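PDB 5EYB: DNA-binding protein reb1 from Schizosaccharomyces pombe, which binds specific DNA sites in the rDNA spacer and upstream of many genes, bending the DNA and helping to terminate transcription by RNA polymerase I. Local coordinates for residues M140-L145 with H160-Y165. Numbering follows the deposited sequence.
Sequences MFYSNL and HVRRAY. With nucleotides of chain C; nucleotides of chain B.
Water 1 sits between Tyr-142 and Arg-162 and accepts a hydrogen bond from each: OH of Tyr-142 donates at 2.7 Å, and NH1 of Arg-162 more weakly at 3.4 Å. The water lies in the plane of the phenol ring and also in that of the guanidinium, although the two planes are turned 54° apart. The two side chains cross at about a right angle, with Tyr-142 OH 3.7 Å from Arg-162 CG, and the arginine chain bends at chi3 (60°), which turns NE away from the extended course.

Beside this polar bridge the packing runs through Val-161. Its CG1, anti to the backbone N (chi1 170°), comes in at the edge of two rings, 4.1 Å from CE1 of Tyr-142 and slightly farther from Phe-141. Its other methyl, CG2, meets CD2 of Leu-145 at 3.8 Å, the two side chains lying alongside and pointing opposite ways. Phe-125 and Phe-114 close round Phe-141, and Tyr-158 meets Tyr-142 edge-to-face.

On the DNA, ND1 of His-160 donates in the ring plane to OP1 of DC16 of chain C, 2.6 Å away. Arg-163 reaches the same phosphate, NH1 bonding weakly to OP2 of DC16 at 3.3 Å, while C5 of that cytosine lies over the centre of one guanidinium face. An alanine in place of Arg-163 would probably leave OP2 without this weak partner and the cytosine without its flat cationic neighbour. Tyr-142, meanwhile, brings carbon atoms up to OP1 of DG7 of chain B, its CB nearest at 3.2 Å.

Helices 136-147 and 154-164 thus pack through apolar side chains while polar ones hold the chain C phosphate, consistent with a helix-turn-helix-like Myb-associated domain of Reb1.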
loop_
_atom_site.group_PDB
_atom_site.type_symbol
_atom_site.label_atom_id
_atom_site.label_comp_id
_atom_site.label_asym_id
_atom_site.label_seq_id
_atom_site.Cartn_x
_atom_site.Cartn_y
_atom_site.Cartn_z
ATOM N N MET A 140 -23.059 -8.109 25.332
ATOM C CA MET A 140 -23.502 -6.914 26.036
ATOM C C MET A 140 -22.393 -5.864 26.056
ATOM O O MET A 140 -22.662 -4.662 26.037
ATOM C CB MET A 140 -23.942 -7.263 27.460
ATOM C CG MET A 140 -24.836 -6.214 28.099
ATOM S SD MET A 140 -26.356 -5.942 27.164
ATOM C CE MET A 140 -26.997 -4.482 27.980
ATOM N N PHE A 141 -21.147 -6.328 26.092
ATOM C CA PHE A 141 -19.988 -5.441 26.031
ATOM C C PHE A 141 -20.000 -4.631 24.738
ATOM O O PHE A 141 -19.790 -3.415 24.752
ATOM C CB PHE A 141 -18.690 -6.248 26.148
ATOM C CG PHE A 141 -17.476 -5.532 25.623
ATOM C CD1 PHE A 141 -16.939 -5.858 24.386
ATOM C CD2 PHE A 141 -16.869 -4.533 26.367
ATOM C CE1 PHE A 141 -15.822 -5.201 23.901
ATOM C CE2 PHE A 141 -15.752 -3.872 25.887
ATOM C CZ PHE A 141 -15.229 -4.205 24.653
ATOM N N TYR A 142 -20.250 -5.320 23.627
ATOM C CA TYR A 142 -20.373 -4.682 22.323
ATOM C C TYR A 142 -21.446 -3.594 22.320
ATOM O O TYR A 142 -21.215 -2.487 21.834
ATOM C CB TYR A 142 -20.694 -5.725 21.251
ATOM C CG TYR A 142 -19.503 -6.525 20.776
ATOM C CD1 TYR A 142 -18.280 -5.912 20.543
ATOM C CD2 TYR A 142 -19.602 -7.896 20.557
ATOM C CE1 TYR A 142 -17.189 -6.638 20.103
ATOM C CE2 TYR A 142 -18.516 -8.631 20.121
ATOM C CZ TYR A 142 -17.312 -7.996 19.894
ATOM O OH TYR A 142 -16.228 -8.720 19.461
ATOM N N SER A 143 -22.612 -3.922 22.870
ATOM C CA SER A 143 -23.769 -3.030 22.862
ATOM C C SER A 143 -23.474 -1.673 23.493
ATOM O O SER A 143 -23.859 -0.632 22.959
ATOM C CB SER A 143 -24.946 -3.685 23.584
ATOM O OG SER A 143 -26.066 -2.821 23.607
ATOM N N ASN A 144 -22.791 -1.689 24.631
ATOM C CA ASN A 144 -22.450 -0.459 25.330
ATOM C C ASN A 144 -21.351 0.311 24.618
ATOM O O ASN A 144 -21.373 1.542 24.566
ATOM C CB ASN A 144 -22.034 -0.762 26.770
ATOM C CG ASN A 144 -23.220 -0.852 27.708
ATOM O OD1 ASN A 144 -23.494 0.075 28.470
ATOM N ND2 ASN A 144 -23.941 -1.967 27.648
ATOM N N LEU A 145 -20.396 -0.423 24.064
ATOM C CA LEU A 145 -19.307 0.181 23.313
ATOM C C LEU A 145 -19.832 0.933 22.094
ATOM O O LEU A 145 -19.331 2.003 21.760
ATOM C CB LEU A 145 -18.302 -0.885 22.879
ATOM C CG LEU A 145 -17.045 -0.379 22.172
ATOM C CD1 LEU A 145 -16.317 0.629 23.041
ATOM C CD2 LEU A 145 -16.133 -1.540 21.818
ATOM N N HIS A 160 -13.049 -4.013 14.308
ATOM C CA HIS A 160 -11.871 -3.397 14.901
ATOM C C HIS A 160 -11.443 -4.101 16.181
ATOM O O HIS A 160 -10.278 -4.458 16.340
ATOM C CB HIS A 160 -12.141 -1.924 15.192
ATOM C CG HIS A 160 -11.003 -1.227 15.865
ATOM N ND1 HIS A 160 -9.996 -0.600 15.163
ATOM C CD2 HIS A 160 -10.699 -1.075 17.175
ATOM C CE1 HIS A 160 -9.127 -0.081 16.013
ATOM N NE2 HIS A 160 -9.530 -0.357 17.241
ATOM N N VAL A 161 -12.397 -4.297 17.088
ATOM C CA VAL A 161 -12.127 -4.918 18.377
ATOM C C VAL A 161 -11.547 -6.320 18.212
ATOM O O VAL A 161 -10.570 -6.679 18.873
ATOM C CB VAL A 161 -13.404 -4.989 19.243
ATOM C CG1 VAL A 161 -13.175 -5.858 20.471
ATOM C CG2 VAL A 161 -13.850 -3.591 19.647
ATOM N N ARG A 162 -12.145 -7.102 17.318
ATOM C CA ARG A 162 -11.692 -8.466 17.062
ATOM C C ARG A 162 -10.255 -8.495 16.550
ATOM O O ARG A 162 -9.443 -9.303 17.003
ATOM C CB ARG A 162 -12.623 -9.155 16.064
ATOM C CG ARG A 162 -13.951 -9.567 16.669
ATOM C CD ARG A 162 -14.987 -9.863 15.605
ATOM N NE ARG A 162 -14.603 -10.946 14.704
ATOM C CZ ARG A 162 -14.702 -12.240 14.997
ATOM N NH1 ARG A 162 -15.158 -12.625 16.182
ATOM N NH2 ARG A 162 -14.333 -13.150 14.106
ATOM N N ARG A 163 -9.944 -7.600 15.617
ATOM C CA ARG A 163 -8.606 -7.529 15.051
ATOM C C ARG A 163 -7.604 -7.052 16.099
ATOM O O ARG A 163 -6.481 -7.552 16.164
ATOM C CB ARG A 163 -8.586 -6.607 13.828
ATOM C CG ARG A 163 -7.309 -6.694 13.011
ATOM C CD ARG A 163 -7.485 -6.119 11.611
ATOM N NE ARG A 163 -8.291 -6.976 10.741
ATOM C CZ ARG A 163 -9.580 -6.779 10.476
ATOM N NH1 ARG A 163 -10.222 -5.750 11.014
ATOM N NH2 ARG A 163 -10.232 -7.609 9.671
ATOM N N ALA A 164 -8.026 -6.105 16.930
ATOM C CA ALA A 164 -7.146 -5.506 17.930
ATOM C C ALA A 164 -6.987 -6.397 19.153
ATOM O O ALA A 164 -5.973 -6.334 19.845
ATOM C CB ALA A 164 -7.670 -4.140 18.347
ATOM N N TYR A 165 -7.997 -7.218 19.421
ATOM C CA TYR A 165 -7.962 -8.130 20.560
ATOM C C TYR A 165 -8.171 -9.565 20.105
ATOM O O TYR A 165 -9.300 -10.034 19.985
ATOM C CB TYR A 165 -9.015 -7.740 21.597
ATOM C CG TYR A 165 -8.809 -6.356 22.165
ATOM C CD1 TYR A 165 -9.364 -5.242 21.549
ATOM C CD2 TYR A 165 -8.049 -6.162 23.311
ATOM C CE1 TYR A 165 -9.169 -3.972 22.060
ATOM C CE2 TYR A 165 -7.851 -4.897 23.831
ATOM C CZ TYR A 165 -8.413 -3.806 23.201
ATOM O OH TYR A 165 -8.219 -2.545 23.717
ATOM P P DC C 16 -8.855 -1.381 11.726
ATOM O OP1 DC C 16 -9.131 -0.318 12.715
ATOM O OP2 DC C 16 -9.086 -2.799 12.081
ATOM O "O5'" DC C 16 -9.710 -1.082 10.417
ATOM C "C5'" DC C 16 -9.530 0.126 9.719
ATOM C "C4'" DC C 16 -10.401 0.142 8.485
ATOM O "O4'" DC C 16 -9.907 -0.845 7.542
ATOM C "C3'" DC C 16 -11.871 -0.212 8.746
ATOM O "O3'" DC C 16 -12.727 0.699 8.095
ATOM C "C2'" DC C 16 -12.013 -1.608 8.160
ATOM C "C1'" DC C 16 -10.993 -1.581 7.040
ATOM N N1 DC C 16 -10.526 -2.929 6.669
ATOM C C2 DC C 16 -10.801 -3.429 5.395
ATOM O O2 DC C 16 -11.409 -2.716 4.591
ATOM N N3 DC C 16 -10.381 -4.677 5.077
ATOM C C4 DC C 16 -9.727 -5.411 5.980
ATOM N N4 DC C 16 -9.330 -6.637 5.624
ATOM C C5 DC C 16 -9.451 -4.920 7.286
ATOM C C6 DC C 16 -9.875 -3.690 7.588
ATOM P P DG B 7 -23.075 -7.453 17.650
ATOM O OP1 DG B 7 -22.651 -6.887 18.947
ATOM O OP2 DG B 7 -22.704 -6.759 16.398
ATOM O "O5'" DG B 7 -22.533 -8.954 17.544
ATOM C "C5'" DG B 7 -23.057 -9.955 18.408
ATOM C "C4'" DG B 7 -22.958 -11.325 17.765
ATOM O "O4'" DG B 7 -23.837 -11.374 16.616
ATOM C "C3'" DG B 7 -21.560 -11.705 17.267
ATOM O "O3'" DG B 7 -21.224 -13.014 17.692
ATOM C "C2'" DG B 7 -21.671 -11.625 15.749
ATOM C "C1'" DG B 7 -23.150 -11.897 15.506
ATOM N N9 DG B 7 -23.644 -11.230 14.310
ATOM C C8 DG B 7 -23.870 -9.883 14.149
ATOM N N7 DG B 7 -24.289 -9.567 12.957
ATOM C C5 DG B 7 -24.334 -10.778 12.279
ATOM C C6 DG B 7 -24.716 -11.065 10.947
ATOM O O6 DG B 7 -25.099 -10.276 10.072
ATOM N N1 DG B 7 -24.617 -12.427 10.664
ATOM C C2 DG B 7 -24.204 -13.387 11.556
ATOM N N2 DG B 7 -24.175 -14.649 11.099
ATOM N N3 DG B 7 -23.845 -13.132 12.809
ATOM C C4 DG B 7 -23.936 -11.811 13.099
HETATM O O HOH W 1 -16.813 -11.317 18.821
#